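Local coordinates for protein 6-phospho-alpha-glucosidase (Merdibacter massiliensis, PDB 6VC6) that probably hydrolyses 6-phospho-alpha-glucosides to glucose 6-phosphate, as a family 4 glycoside hydrolase that binds NAD and a manganese ion, at residues P91-R94 and E95-I99; M116-G119 and L120-V124. One frame throughout, in Å; residues are numbered along the deposited sequence.

Starting from the N terminus, the chain passes through strand 80-83 of the nucleotide-binding sheet and then enters helix 89-102, where contact 1 (91-99) lies. A short connection leads into helix 113-136, which holds contact 2 (116-124). Each contact is local, one helical turn on the next, and neither closes a long loop; they follow in series, without nesting or crossing, their centres about 13 Å apart. The two helices are tied by a salt bridge of 2.6 Å between Asp96 OD2 and Arg121 NH2, with Met92 CB packed on the guanidinium carbon of Arg121. Contact 1 reaches the sugar phosphate, contact 2 the NAD ribose.

Contact 1. Residues P91-R94 and E95-I99; sequences PMRR and EDEHI. With G6P (6-O-phosphono-alpha-D-glucopyranose), chain F.
Arg93 and Glu97, one turn apart on helix 89-102, form an i to i+4 salt bridge of 3.2 Å from Arg93 NE to Glu97 OE2, at the 6-phosphoglucose pocket of this family 4 glycoside hydrolase, to which Arg93 belongs. It is a bent bond: OE2 is approached from above the carboxylate plane, and the two flat groups are turned 64° apart. Beyond NE, the guanidinium of Arg93 grips the phosphate of G6P with two nearly straight bonds, Arg93 NH1 to O1P at 2.9 Å and Arg93 NH2 to O2P at 2.8 Å. With CG anti to the backbone N (chi1 179°) and the chain extended to NE, Arg93 spans the distance from helix to ligand. A water accepts from Arg93 NH2 and donates to Glu97 OE2 at 2.6 Å, which probably helps hold the guanidinium toward the ligand. Glu97 OE1 is taken by Thr282 and the backbone N of Ala284; Arg283 and Arg291 also hydrogen-bond to G6P.

Arg94 and His98 make the next i to i+4 pair. The guanidinium lies flat on the imidazole, centres 4.1 Å apart and planes at 27°, while Asp285 holds both, by a salt bridge from OD1 to Arg94 NE and a hydrogen bond between OD2 and His98 NE2. Backbone bonds of the same turns run from Glu97 N to Arg93 O and from His98 N to Arg94 O. CG of Arg94 also touches the ring, 3.6 Å from His98 CD2.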
loop_
_atom_site.group_PDB
_atom_site.type_symbol
_atom_site.label_atom_id
_atom_site.label_comp_id
_atom_site.label_asym_id
_atom_site.label_seq_id
_atom_site.Cartn_x
_atom_site.Cartn_y
_atom_site.Cartn_z
ATOM N N PRO A 91 -1.699 15.355 -7.844
ATOM C CA PRO A 91 -2.717 16.045 -8.658
ATOM C C PRO A 91 -3.764 15.115 -9.248
ATOM O O PRO A 91 -4.935 15.502 -9.353
ATOM C CB PRO A 91 -1.881 16.725 -9.748
ATOM C CG PRO A 91 -0.592 17.009 -9.085
ATOM C CD PRO A 91 -0.343 15.856 -8.147
HETATM N N MSE A 92 -3.385 13.902 -9.636
HETATM C CA MSE A 92 -4.343 12.963 -10.210
HETATM C C MSE A 92 -5.143 12.254 -9.119
HETATM O O MSE A 92 -6.282 11.846 -9.346
HETATM C CB MSE A 92 -3.634 11.941 -11.102
HETATM C CG MSE A 92 -3.197 12.499 -12.450
HETATM SE SE MSE A 92 -4.621 13.445 -13.405
HETATM C CE MSE A 92 -5.954 12.022 -13.469
ATOM N N ARG A 93 -4.543 12.105 -7.935
ATOM C CA ARG A 93 -5.307 11.627 -6.786
ATOM C C ARG A 93 -6.417 12.608 -6.435
ATOM O O ARG A 93 -7.513 12.202 -6.028
ATOM C CB ARG A 93 -4.384 11.408 -5.586
ATOM C CG ARG A 93 -5.104 10.924 -4.333
ATOM C CD ARG A 93 -4.166 10.832 -3.137
ATOM N NE ARG A 93 -4.838 10.292 -1.957
ATOM C CZ ARG A 93 -4.237 10.059 -0.794
ATOM N NH1 ARG A 93 -2.945 10.319 -0.649
ATOM N NH2 ARG A 93 -4.928 9.566 0.224
ATOM N N ARG A 94 -6.148 13.905 -6.590
ATOM C CA ARG A 94 -7.176 14.919 -6.383
ATOM C C ARG A 94 -8.335 14.726 -7.354
ATOM O O ARG A 94 -9.506 14.792 -6.964
ATOM C CB ARG A 94 -6.561 16.310 -6.540
ATOM C CG ARG A 94 -7.394 17.445 -5.978
ATOM C CD ARG A 94 -6.654 18.766 -6.114
ATOM N NE ARG A 94 -7.324 19.849 -5.404
ATOM C CZ ARG A 94 -8.277 20.611 -5.931
ATOM N NH1 ARG A 94 -8.675 20.408 -7.179
ATOM N NH2 ARG A 94 -8.832 21.576 -5.210
ATOM N N GLU A 95 -8.022 14.482 -8.631
ATOM C CA GLU A 95 -9.069 14.260 -9.623
ATOM C C GLU A 95 -9.844 12.980 -9.333
ATOM O O GLU A 95 -11.061 12.925 -9.545
ATOM C CB GLU A 95 -8.461 14.212 -11.025
ATOM C CG GLU A 95 -7.769 15.496 -11.453
ATOM C CD GLU A 95 -8.748 16.576 -11.872
ATOM O OE1 GLU A 95 -9.904 16.237 -12.200
ATOM O OE2 GLU A 95 -8.360 17.763 -11.876
ATOM N N ASP A 96 -9.154 11.940 -8.854
ATOM C CA ASP A 96 -9.837 10.708 -8.475
ATOM C C ASP A 96 -10.867 10.966 -7.383
ATOM O O ASP A 96 -11.994 10.461 -7.446
ATOM C CB ASP A 96 -8.822 9.666 -8.003
ATOM C CG ASP A 96 -7.883 9.216 -9.106
ATOM O OD1 ASP A 96 -8.229 9.377 -10.294
ATOM O OD2 ASP A 96 -6.794 8.701 -8.778
ATOM N N GLU A 97 -10.499 11.755 -6.374
ATOM C CA GLU A 97 -11.385 11.971 -5.237
ATOM C C GLU A 97 -12.481 12.981 -5.559
ATOM O O GLU A 97 -13.643 12.771 -5.195
ATOM C CB GLU A 97 -10.568 12.428 -4.027
ATOM C CG GLU A 97 -9.787 11.315 -3.340
ATOM C CD GLU A 97 -8.677 11.863 -2.462
ATOM O OE1 GLU A 97 -8.504 13.098 -2.441
ATOM O OE2 GLU A 97 -7.980 11.070 -1.792
ATOM N N HIS A 98 -12.134 14.073 -6.245
ATOM C CA HIS A 98 -13.107 15.134 -6.494
ATOM C C HIS A 98 -14.223 14.658 -7.416
ATOM O O HIS A 98 -15.410 14.849 -7.123
ATOM C CB HIS A 98 -12.409 16.358 -7.091
ATOM C CG HIS A 98 -11.857 17.300 -6.068
ATOM N ND1 HIS A 98 -12.309 18.595 -5.925
ATOM C CD2 HIS A 98 -10.889 17.134 -5.135
ATOM C CE1 HIS A 98 -11.644 19.186 -4.948
ATOM N NE2 HIS A 98 -10.776 18.321 -4.451
ATOM N N ILE A 99 -13.859 14.027 -8.532
ATOM C CA ILE A 99 -14.848 13.672 -9.545
ATOM C C ILE A 99 -15.811 12.615 -9.017
ATOM O O ILE A 99 -17.017 12.667 -9.287
ATOM C CB ILE A 99 -14.139 13.217 -10.834
ATOM C CG1 ILE A 99 -13.347 14.383 -11.431
ATOM C CG2 ILE A 99 -15.143 12.674 -11.840
ATOM C CD1 ILE A 99 -12.369 13.985 -12.514
HETATM C C1 G6P F . -3.045 3.433 4.563
HETATM C C2 G6P F . -2.719 2.390 3.485
HETATM C C3 G6P F . -1.991 2.944 2.273
HETATM C C4 G6P F . -2.600 4.276 1.903
HETATM C C5 G6P F . -2.260 5.251 3.014
HETATM C C6 G6P F . -2.948 6.583 2.748
HETATM O O1 G6P F . -2.480 3.018 5.814
HETATM O O2 G6P F . -1.929 1.342 4.065
HETATM O O3 G6P F . -2.087 2.038 1.169
HETATM O O4 G6P F . -2.038 4.729 0.668
HETATM O O5 G6P F . -2.691 4.807 4.307
HETATM O O6 G6P F . -2.212 7.616 3.393
HETATM P P G6P F . -2.501 9.160 3.052
HETATM O O1P G6P F . -1.669 9.394 1.813
HETATM O O2P G6P F . -3.994 9.226 2.824
HETATM O O3P G6P F . -2.040 9.896 4.287
HETATM O O HOH W 1 -5.632 17.980 -9.841
HETATM O O HOH W 2 -7.929 9.003 -0.279
#

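Contact 2. Residues M116-G119 and L120-V124; sequences MAYG and LRSCV. With NAD (nicotinamide-adenine-dinucleotide), chain G.
Tyr118, part of the NAD pocket, meets both Arg121 and Ser122 on the next turn of helix 113-136, in the family 4 glycosyl hydrolase region. The backbone supplies the regular i to i+4 ladder: Ser122 N to Tyr118 O at 2.9 Å, Cys123 N to Gly119 O at 2.8 Å, with Leu120 and Arg121 bonded back to Met116 and Ala117.

The side-chain contacts are van der Waals in kind. Ser122 OG sits over one face of the phenol, 3.4 Å from Tyr118 CE1, and is itself hydrogen-bonded to the carbonyl of Asn147. Arg121, bent at chi3 (-57°), folds back so that its guanidinium lays one face over Tyr118 CA, with Arg121 NH2 3.5 Å from Tyr118 CD1. The polar ends of the arginine are used on other parts of the fold: NH2 on Asp96, NH1 on Asn433 and NE on the carbonyl of Ala87.

Toward the cofactor, the phenol edge faces the nicotinamide ribose: O3D of NAD lies at the ring edge, in its plane, 2.7 Å from Tyr118 OH. Because Ser122 and Arg121 are each bonded to outside partners, they probably limit the ring's movement and help keep its hydroxyl beside the ribose.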
loop_
_atom_site.group_PDB
_atom_site.type_symbol
_atom_site.label_atom_id
_atom_site.label_comp_id
_atom_site.label_asym_id
_atom_site.label_seq_id
_atom_site.Cartn_x
_atom_site.Cartn_y
_atom_site.Cartn_z
HETATM N N MSE A 116 -9.828 2.561 -8.728
HETATM C CA MSE A 116 -9.724 1.860 -10.001
HETATM C C MSE A 116 -9.139 2.769 -11.078
HETATM O O MSE A 116 -8.446 2.303 -11.982
HETATM C CB MSE A 116 -11.091 1.326 -10.426
HETATM C CG MSE A 116 -11.553 0.134 -9.599
HETATM SE SE MSE A 116 -13.249 -0.617 -10.191
HETATM C CE MSE A 116 -14.447 0.710 -9.414
ATOM N N ALA A 117 -9.425 4.068 -10.978
ATOM C CA ALA A 117 -8.779 5.031 -11.863
ATOM C C ALA A 117 -7.286 5.105 -11.579
ATOM O O ALA A 117 -6.463 5.083 -12.502
ATOM C CB ALA A 117 -9.425 6.405 -11.705
ATOM N N TYR A 118 -6.920 5.202 -10.298
ATOM C CA TYR A 118 -5.521 5.098 -9.910
ATOM C C TYR A 118 -4.937 3.748 -10.308
ATOM O O TYR A 118 -3.761 3.662 -10.676
ATOM C CB TYR A 118 -5.391 5.325 -8.401
ATOM C CG TYR A 118 -3.975 5.368 -7.868
ATOM C CD1 TYR A 118 -2.917 5.787 -8.666
ATOM C CD2 TYR A 118 -3.699 4.997 -6.558
ATOM C CE1 TYR A 118 -1.623 5.825 -8.175
ATOM C CE2 TYR A 118 -2.411 5.034 -6.059
ATOM C CZ TYR A 118 -1.377 5.448 -6.871
ATOM O OH TYR A 118 -0.093 5.484 -6.375
ATOM N N GLY A 119 -5.749 2.688 -10.260
ATOM C CA GLY A 119 -5.256 1.373 -10.635
ATOM C C GLY A 119 -4.876 1.281 -12.100
ATOM O O GLY A 119 -3.863 0.669 -12.449
ATOM N N LEU A 120 -5.679 1.889 -12.976
ATOM C CA LEU A 120 -5.373 1.850 -14.402
ATOM C C LEU A 120 -4.098 2.624 -14.714
ATOM O O LEU A 120 -3.311 2.212 -15.574
ATOM C CB LEU A 120 -6.551 2.397 -15.207
ATOM C CG LEU A 120 -7.723 1.432 -15.401
ATOM C CD1 LEU A 120 -8.764 2.024 -16.339
ATOM C CD2 LEU A 120 -7.233 0.087 -15.915
ATOM N N ARG A 121 -3.876 3.746 -14.025
ATOM C CA ARG A 121 -2.624 4.477 -14.193
ATOM C C ARG A 121 -1.442 3.661 -13.687
ATOM O O ARG A 121 -0.371 3.656 -14.304
ATOM C CB ARG A 121 -2.692 5.818 -13.463
ATOM C CG ARG A 121 -3.631 6.831 -14.090
ATOM C CD ARG A 121 -3.354 8.234 -13.567
ATOM N NE ARG A 121 -3.450 8.311 -12.111
ATOM C CZ ARG A 121 -4.592 8.434 -11.441
ATOM N NH1 ARG A 121 -5.746 8.490 -12.093
ATOM N NH2 ARG A 121 -4.581 8.499 -10.116
ATOM N N SER A 122 -1.621 2.961 -12.564
ATOM C CA SER A 122 -0.524 2.188 -11.992
ATOM C C SER A 122 -0.198 0.970 -12.848
ATOM O O SER A 122 0.974 0.602 -12.983
ATOM C CB SER A 122 -0.866 1.771 -10.563
ATOM O OG SER A 122 -0.921 2.899 -9.708
ATOM N N CYS A 123 -1.217 0.334 -13.433
ATOM C CA CYS A 123 -0.970 -0.813 -14.305
ATOM C C CYS A 123 -0.029 -0.449 -15.446
ATOM O O CYS A 123 0.894 -1.206 -15.766
ATOM C CB CYS A 123 -2.289 -1.349 -14.861
ATOM S SG CYS A 123 -3.302 -2.259 -13.679
ATOM N N VAL A 124 -0.248 0.711 -16.066
ATOM C CA VAL A 124 0.584 1.131 -17.190
ATOM C C VAL A 124 2.010 1.407 -16.727
ATOM O O VAL A 124 2.979 0.929 -17.327
ATOM C CB VAL A 124 -0.034 2.362 -17.877
ATOM C CG1 VAL A 124 0.928 2.942 -18.902
ATOM C CG2 VAL A 124 -1.362 1.998 -18.525
HETATM P PA NAD G . 4.065 11.299 -3.994
HETATM O O1A NAD G . 4.554 12.202 -2.888
HETATM O O2A NAD G . 3.359 11.887 -5.192
HETATM O O5B NAD G . 5.306 10.427 -4.527
HETATM C C5B NAD G . 5.227 9.738 -5.770
HETATM C C4B NAD G . 6.561 9.834 -6.489
HETATM O O4B NAD G . 6.648 8.820 -7.492
HETATM C C3B NAD G . 6.696 11.178 -7.187
HETATM O O3B NAD G . 7.939 11.782 -6.822
HETATM C C2B NAD G . 6.703 10.859 -8.666
HETATM O O2B NAD G . 7.638 11.690 -9.358
HETATM C C1B NAD G . 7.128 9.402 -8.705
HETATM N N9A NAD G . 6.588 8.700 -9.895
HETATM C C8A NAD G . 5.347 8.805 -10.405
HETATM N N7A NAD G . 5.206 8.023 -11.507
HETATM C C5A NAD G . 6.383 7.404 -11.716
HETATM C C6A NAD G . 6.932 6.442 -12.702
HETATM N N6A NAD G . 6.171 5.968 -13.718
HETATM N N1A NAD G . 8.218 6.052 -12.554
HETATM C C2A NAD G . 8.988 6.512 -11.550
HETATM N N3A NAD G . 8.557 7.385 -10.623
HETATM C C4A NAD G . 7.290 7.860 -10.654
HETATM O O3 NAD G . 3.121 10.155 -3.366
HETATM P PN NAD G . 3.202 9.714 -1.822
HETATM O O1N NAD G . 2.023 10.315 -1.093
HETATM O O2N NAD G . 4.607 9.917 -1.307
HETATM O O5D NAD G . 2.943 8.136 -1.979
HETATM C C5D NAD G . 4.000 7.274 -2.395
HETATM C C4D NAD G . 3.399 5.928 -2.773
HETATM O O4D NAD G . 3.452 5.038 -1.656
HETATM C C3D NAD G . 1.933 6.085 -3.149
HETATM O O3D NAD G . 1.684 5.368 -4.360
HETATM C C2D NAD G . 1.175 5.414 -2.027
HETATM O O2D NAD G . -0.017 4.791 -2.507
HETATM C C1D NAD G . 2.185 4.391 -1.544
HETATM N N1N NAD G . 1.911 3.930 -0.185
HETATM C C2N NAD G . 1.551 2.654 -0.042
HETATM C C3N NAD G . 1.272 2.124 1.204
HETATM C C7N NAD G . 0.869 0.684 1.305
HETATM O O7N NAD G . 0.394 0.265 2.347
HETATM N N7N NAD G . 1.033 -0.099 0.239
HETATM C C4N NAD G . 1.383 2.935 2.326
HETATM C C5N NAD G . 1.756 4.264 2.153
HETATM C C6N NAD G . 2.025 4.743 0.874
#